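PDB 2J0W: lysine-sensitive aspartokinase 3 from Escherichia coli, which catalyses the ATP-dependent phosphorylation of L-aspartate, the first step towards lysine, and is feedback-inhibited by lysine. Local coordinates for residues 33-38 with 177-183; 303-308 with 383-389. One frame throughout, in Å; residues are numbered along the deposited sequence.

Interaction 1 of 2, residues 33-38 with 177-183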
loop_
_atom_site.group_PDB
_atom_site.type_symbol
_atom_site.label_atom_id
_atom_site.label_comp_id
_atom_site.label_asym_id
_atom_site.label_seq_id
_atom_site.Cartn_x
_atom_site.Cartn_y
_atom_site.Cartn_z
ATOM N N VAL A 33 -28.650 14.363 -31.399
ATOM C CA VAL A 33 -27.222 14.257 -31.673
ATOM C C VAL A 33 -26.854 15.499 -32.476
ATOM O O VAL A 33 -27.215 15.629 -33.649
ATOM C CB VAL A 33 -26.900 13.002 -32.506
ATOM C CG1 VAL A 33 -25.400 12.913 -32.783
ATOM C CG2 VAL A 33 -27.349 11.759 -31.768
ATOM N N ARG A 34 -26.143 16.407 -31.825
ATOM C CA ARG A 34 -25.736 17.658 -32.438
ATOM C C ARG A 34 -24.220 17.707 -32.586
ATOM O O ARG A 34 -23.683 18.468 -33.391
ATOM C CB ARG A 34 -26.214 18.815 -31.570
ATOM C CG ARG A 34 -27.698 18.721 -31.233
ATOM C CD ARG A 34 -28.464 19.862 -31.856
ATOM N NE ARG A 34 -28.045 20.092 -33.231
ATOM C CZ ARG A 34 -28.769 20.749 -34.126
ATOM N NH1 ARG A 34 -29.958 21.238 -33.792
ATOM N NH2 ARG A 34 -28.302 20.919 -35.353
ATOM N N LEU A 35 -23.526 16.907 -31.788
ATOM C CA LEU A 35 -22.075 16.871 -31.860
ATOM C C LEU A 35 -21.575 15.447 -32.046
ATOM O O LEU A 35 -21.946 14.536 -31.297
ATOM C CB LEU A 35 -21.464 17.474 -30.591
ATOM C CG LEU A 35 -19.935 17.574 -30.503
ATOM C CD1 LEU A 35 -19.354 18.402 -31.642
ATOM C CD2 LEU A 35 -19.586 18.208 -29.188
ATOM N N VAL A 36 -20.739 15.253 -33.056
ATOM C CA VAL A 36 -20.190 13.935 -33.303
ATOM C C VAL A 36 -18.683 14.011 -33.099
ATOM O O VAL A 36 -18.042 15.008 -33.448
ATOM C CB VAL A 36 -20.504 13.451 -34.739
ATOM C CG1 VAL A 36 -19.972 12.030 -34.949
ATOM C CG2 VAL A 36 -22.003 13.492 -34.970
ATOM N N VAL A 37 -18.125 12.964 -32.511
ATOM C CA VAL A 37 -16.703 12.921 -32.259
ATOM C C VAL A 37 -16.158 11.688 -32.948
ATOM O O VAL A 37 -16.617 10.575 -32.691
ATOM C CB VAL A 37 -16.436 12.875 -30.747
ATOM C CG1 VAL A 37 -14.965 12.633 -30.467
ATOM C CG2 VAL A 37 -16.879 14.185 -30.128
ATOM N N LEU A 38 -15.193 11.885 -33.840
ATOM C CA LEU A 38 -14.620 10.762 -34.572
ATOM C C LEU A 38 -13.157 10.545 -34.275
ATOM O O LEU A 38 -12.420 11.496 -34.036
ATOM C CB LEU A 38 -14.740 10.982 -36.076
ATOM C CG LEU A 38 -16.100 11.151 -36.745
ATOM C CD1 LEU A 38 -15.863 11.400 -38.229
ATOM C CD2 LEU A 38 -16.960 9.913 -36.529
ATOM N N GLY A 177 -26.520 24.117 -36.850
ATOM C CA GLY A 177 -26.802 22.783 -37.329
ATOM C C GLY A 177 -25.905 21.724 -36.733
ATOM O O GLY A 177 -25.554 21.777 -35.556
ATOM N N LEU A 178 -25.521 20.761 -37.558
ATOM C CA LEU A 178 -24.685 19.668 -37.100
ATOM C C LEU A 178 -23.210 20.008 -37.133
ATOM O O LEU A 178 -22.744 20.773 -37.986
ATOM C CB LEU A 178 -24.950 18.427 -37.943
ATOM C CG LEU A 178 -24.807 17.142 -37.146
ATOM C CD1 LEU A 178 -25.669 17.239 -35.888
ATOM C CD2 LEU A 178 -25.225 15.958 -38.006
ATOM N N VAL A 179 -22.473 19.417 -36.199
ATOM C CA VAL A 179 -21.050 19.670 -36.089
ATOM C C VAL A 179 -20.239 18.403 -35.909
ATOM O O VAL A 179 -20.457 17.625 -34.992
ATOM C CB VAL A 179 -20.777 20.618 -34.931
ATOM C CG1 VAL A 179 -19.285 20.895 -34.815
ATOM C CG2 VAL A 179 -21.555 21.903 -35.156
ATOM N N ILE A 180 -19.298 18.201 -36.813
ATOM C CA ILE A 180 -18.440 17.034 -36.769
ATOM C C ILE A 180 -17.042 17.527 -36.418
ATOM O O ILE A 180 -16.513 18.446 -37.063
ATOM C CB ILE A 180 -18.436 16.325 -38.137
ATOM C CG1 ILE A 180 -19.884 16.090 -38.570
ATOM C CG2 ILE A 180 -17.678 15.005 -38.062
ATOM C CD1 ILE A 180 -20.739 15.497 -37.483
ATOM N N THR A 181 -16.452 16.942 -35.380
ATOM C CA THR A 181 -15.115 17.341 -34.976
ATOM C C THR A 181 -14.297 16.115 -34.564
ATOM O O THR A 181 -14.801 14.982 -34.597
ATOM C CB THR A 181 -15.170 18.388 -33.841
ATOM O OG1 THR A 181 -13.851 18.883 -33.607
ATOM C CG2 THR A 181 -15.757 17.791 -32.538
ATOM N N GLN A 182 -13.049 16.331 -34.161
ATOM C CA GLN A 182 -12.179 15.209 -33.797
ATOM C C GLN A 182 -11.800 15.027 -32.336
ATOM O O GLN A 182 -11.509 15.986 -31.626
ATOM C CB GLN A 182 -10.899 15.282 -34.635
ATOM C CG GLN A 182 -10.287 16.668 -34.738
ATOM C CD GLN A 182 -11.101 17.628 -35.582
ATOM O OE1 GLN A 182 -11.107 18.835 -35.329
ATOM N NE2 GLN A 182 -11.784 17.106 -36.596
ATOM N N GLY A 183 -11.798 13.786 -31.877
ATOM C CA GLY A 183 -11.408 13.545 -30.501
ATOM C C GLY A 183 -9.917 13.259 -30.491
ATOM O O GLY A 183 -9.285 13.288 -31.551
#
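Ile180 reaches Val36 because two torsions fold its chain back towards the neighbouring strand: CG1 stands opposite the carbonyl carbon (chi1 -51°), and a second turn (chi2 -48°) lays CD1 against Val36 CB at 3.4 Å. The two side chains lie alongside each other, pointing the same way, in a parallel strand pair of the amino acid kinase alpha/beta fold. Strand 33-38 runs 4.9 Å from strand 178-182, their axes 26° apart. The backbone bonds alternate as parallel pairing requires: Arg34 O accepts from Val179 N at 3.2 Å, Val36 gives its N-H to Val179 O and takes that of Thr181, and Leu38 N points to Thr181 O.

The face bearing Val36 and Ile180 also holds Leu38, whose CD1 meets Ile180 CG2 at 4.0 Å; helix 108-131 packs on it through Phe126 and Val127. On the reverse face Leu35 CD1 comes within 3.8 Å of Thr181 CG2, and Val179 rests on helix 159-176. Thr181 OG1 turns elsewhere, to a hydrogen bond with Phe140 O.

At the entrance to the pair, Arg34 NH2 is 2.9 Å from Gly177 O, but the exact position of the guanidinium is doubtful, because NH2 is modelled too close to Gly177. Gly177 immediately follows helix 159-176, whose C-terminal end would be expected to suit a positive charge. With only the methyl group of an alanine in place of the arginine, that helix end is likely to lose its neighbouring charge and Leu174 part of its packing.

Towards the substrate, Gln182 lies beside Glu119, a substrate-binding residue, while its OE1 is held by Val142 N. One residue on, where the strand has ended, a nearly straight bond of 3.2 Å still joins Gly183 N to Leu38 O.

Interaction 2 of 2, residues 303-308 with 383-389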
loop_
_atom_site.group_PDB
_atom_site.type_symbol
_atom_site.label_atom_id
_atom_site.label_comp_id
_atom_site.label_asym_id
_atom_site.label_seq_id
_atom_site.Cartn_x
_atom_site.Cartn_y
_atom_site.Cartn_z
ATOM N N ALA A 303 -11.176 -7.174 -14.785
ATOM C CA ALA A 303 -10.446 -6.323 -15.719
ATOM C C ALA A 303 -8.979 -6.719 -15.706
ATOM O O ALA A 303 -8.406 -7.002 -14.649
ATOM C CB ALA A 303 -10.600 -4.865 -15.327
ATOM N N LEU A 304 -8.377 -6.736 -16.888
ATOM C CA LEU A 304 -6.975 -7.100 -17.043
ATOM C C LEU A 304 -6.164 -5.912 -17.552
ATOM O O LEU A 304 -6.583 -5.219 -18.476
ATOM C CB LEU A 304 -6.867 -8.259 -18.030
ATOM C CG LEU A 304 -5.484 -8.707 -18.495
ATOM C CD1 LEU A 304 -4.756 -9.458 -17.377
ATOM C CD2 LEU A 304 -5.663 -9.606 -19.715
ATOM N N ARG A 305 -5.018 -5.663 -16.925
ATOM C CA ARG A 305 -4.128 -4.575 -17.342
ATOM C C ARG A 305 -2.756 -5.219 -17.532
ATOM O O ARG A 305 -2.095 -5.616 -16.574
ATOM C CB ARG A 305 -4.066 -3.480 -16.276
ATOM C CG ARG A 305 -3.751 -2.112 -16.848
ATOM C CD ARG A 305 -4.037 -0.991 -15.851
ATOM N NE ARG A 305 -3.049 -0.918 -14.774
ATOM C CZ ARG A 305 -3.163 -0.100 -13.735
ATOM N NH1 ARG A 305 -4.216 0.707 -13.641
ATOM N NH2 ARG A 305 -2.234 -0.084 -12.791
ATOM N N ARG A 306 -2.348 -5.334 -18.789
ATOM C CA ARG A 306 -1.088 -5.967 -19.161
ATOM C C ARG A 306 0.165 -5.108 -19.119
ATOM O O ARG A 306 0.101 -3.880 -19.126
ATOM C CB ARG A 306 -1.208 -6.543 -20.566
ATOM C CG ARG A 306 -2.078 -7.757 -20.661
ATOM C CD ARG A 306 -1.414 -8.754 -21.569
ATOM N NE ARG A 306 -1.875 -10.110 -21.314
ATOM C CZ ARG A 306 -1.059 -11.124 -21.047
ATOM N NH1 ARG A 306 0.254 -10.926 -20.996
ATOM N NH2 ARG A 306 -1.557 -12.337 -20.851
ATOM N N ASN A 307 1.306 -5.793 -19.125
ATOM C CA ASN A 307 2.615 -5.155 -19.115
ATOM C C ASN A 307 2.796 -4.195 -17.958
ATOM O O ASN A 307 3.229 -3.050 -18.129
ATOM C CB ASN A 307 2.852 -4.424 -20.427
ATOM C CG ASN A 307 2.501 -5.273 -21.613
ATOM O OD1 ASN A 307 2.905 -6.434 -21.691
ATOM N ND2 ASN A 307 1.740 -4.704 -22.553
ATOM N N GLN A 308 2.453 -4.672 -16.772
ATOM C CA GLN A 308 2.605 -3.866 -15.590
ATOM C C GLN A 308 4.042 -4.057 -15.113
ATOM O O GLN A 308 4.694 -5.051 -15.432
ATOM C CB GLN A 308 1.606 -4.312 -14.526
ATOM C CG GLN A 308 0.165 -4.272 -15.006
ATOM C CD GLN A 308 -0.320 -2.870 -15.349
ATOM O OE1 GLN A 308 -0.513 -2.032 -14.473
ATOM N NE2 GLN A 308 -0.522 -2.614 -16.633
ATOM N N GLU A 383 10.492 -5.514 -11.598
ATOM C CA GLU A 383 10.046 -6.749 -12.224
ATOM C C GLU A 383 9.089 -6.388 -13.364
ATOM O O GLU A 383 8.178 -5.581 -13.179
ATOM C CB GLU A 383 9.343 -7.632 -11.193
ATOM C CG GLU A 383 10.169 -7.864 -9.943
ATOM C CD GLU A 383 9.709 -9.074 -9.151
ATOM O OE1 GLU A 383 10.276 -9.316 -8.062
ATOM O OE2 GLU A 383 8.790 -9.788 -9.618
ATOM N N GLU A 384 9.303 -6.978 -14.539
ATOM C CA GLU A 384 8.458 -6.684 -15.695
ATOM C C GLU A 384 7.668 -7.885 -16.199
ATOM O O GLU A 384 7.774 -8.988 -15.660
ATOM C CB GLU A 384 9.305 -6.136 -16.841
ATOM C CG GLU A 384 10.068 -4.871 -16.503
ATOM C CD GLU A 384 10.911 -4.380 -17.663
ATOM O OE1 GLU A 384 11.726 -5.179 -18.177
ATOM O OE2 GLU A 384 10.759 -3.201 -18.056
ATOM N N GLY A 385 6.871 -7.659 -17.240
ATOM C CA GLY A 385 6.088 -8.737 -17.812
ATOM C C GLY A 385 5.094 -9.291 -16.819
ATOM O O GLY A 385 4.840 -10.492 -16.777
ATOM N N LEU A 386 4.533 -8.400 -16.011
ATOM C CA LEU A 386 3.546 -8.768 -15.009
ATOM C C LEU A 386 2.216 -8.165 -15.450
ATOM O O LEU A 386 2.192 -7.100 -16.068
ATOM C CB LEU A 386 3.956 -8.207 -13.645
ATOM C CG LEU A 386 5.118 -8.872 -12.904
ATOM C CD1 LEU A 386 5.633 -7.962 -11.800
ATOM C CD2 LEU A 386 4.654 -10.205 -12.325
ATOM N N ALA A 387 1.117 -8.846 -15.136
ATOM C CA ALA A 387 -0.220 -8.387 -15.508
ATOM C C ALA A 387 -1.134 -8.211 -14.292
ATOM O O ALA A 387 -1.165 -9.057 -13.395
ATOM C CB ALA A 387 -0.839 -9.377 -16.490
ATOM N N LEU A 388 -1.881 -7.109 -14.264
ATOM C CA LEU A 388 -2.792 -6.835 -13.153
ATOM C C LEU A 388 -4.187 -7.389 -13.401
ATOM O O LEU A 388 -4.737 -7.234 -14.494
ATOM C CB LEU A 388 -2.933 -5.332 -12.910
ATOM C CG LEU A 388 -4.013 -4.979 -11.872
ATOM C CD1 LEU A 388 -3.447 -5.179 -10.490
ATOM C CD2 LEU A 388 -4.476 -3.550 -12.025
ATOM N N VAL A 389 -4.757 -8.030 -12.383
ATOM C CA VAL A 389 -6.112 -8.557 -12.477
ATOM C C VAL A 389 -6.949 -7.877 -11.390
ATOM O O VAL A 389 -6.602 -7.902 -10.208
ATOM C CB VAL A 389 -6.164 -10.098 -12.299
ATOM C CG1 VAL A 389 -7.613 -10.563 -12.217
ATOM C CG2 VAL A 389 -5.501 -10.779 -13.480
#
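Strands 303-306 and 386-389 run antiparallel, 4.6 Å apart with their directions at 159°, and Arg305 and Leu388 form a hydrogen-bonded pair: Arg305 N to Leu388 O is 2.9 Å, Leu388 N to Arg305 O 2.8 Å. Beyond this pair the register slips by one residue, a beta bulge, and the next hydrogen-bonded pair is Gln308 with Leu386, joined by one bond modelled doubtfully short and one weak one. Both chains turn a corner here, at Asn307 and at Gly385.

The bulge places Gln308 on the same face as Arg305 and Leu388. With CG anti to the carbonyl carbon (chi1 -56°) and a further bend at chi2, the glutamine amide folds back along its own strand. Its OE1 takes two side-on bonds from Arg305, 2.8 Å from NE and 3.1 Å from NH2; both nitrogens come from the same face of the amide plane, while OE1 itself lies close to the plane of the guanidinium. NE2 in turn donates to Arg306 O at 2.9 Å, above that carbonyl's plane, and also to Asp354 OD1. Held at both ends, the amide has its orientation fixed. Leu388 CD2 sits 4.0 Å over one face of the guanidinium, towards its rim, and NH1 makes a salt bridge to Asp340.

On the reverse face Leu304 CD1 bridges Ala387 CB, at 4.0 Å, and Val389 CG2, with helix 436-448 packed behind. The pairing is part of the antiparallel sheet of the ACT-type regulatory region required for homodimerization, where Asp340, the salt-bridge partner of Arg305, belongs to the allosteric lysine site.

In the fold
Interaction 1 belongs to the catalytic part and interaction 2 to the regulatory part, in series along the chain and on opposite sides of its centre. Their centres are about 35 Å apart and their nearest atoms about 21 Å, and they do not touch. Measured from the side chains, Val37 of interaction 1 is about 10 Å and Ala303 of interaction 2 about 7 Å from the bound ADP. Gly183 is about 7 Å from the bound aspartate, and the side chain of Arg305 about 9 Å from that of the ATP-binding Lys257. Interaction 1 is thus the one beside the aspartate site, interaction 2 the one beside the lysine site.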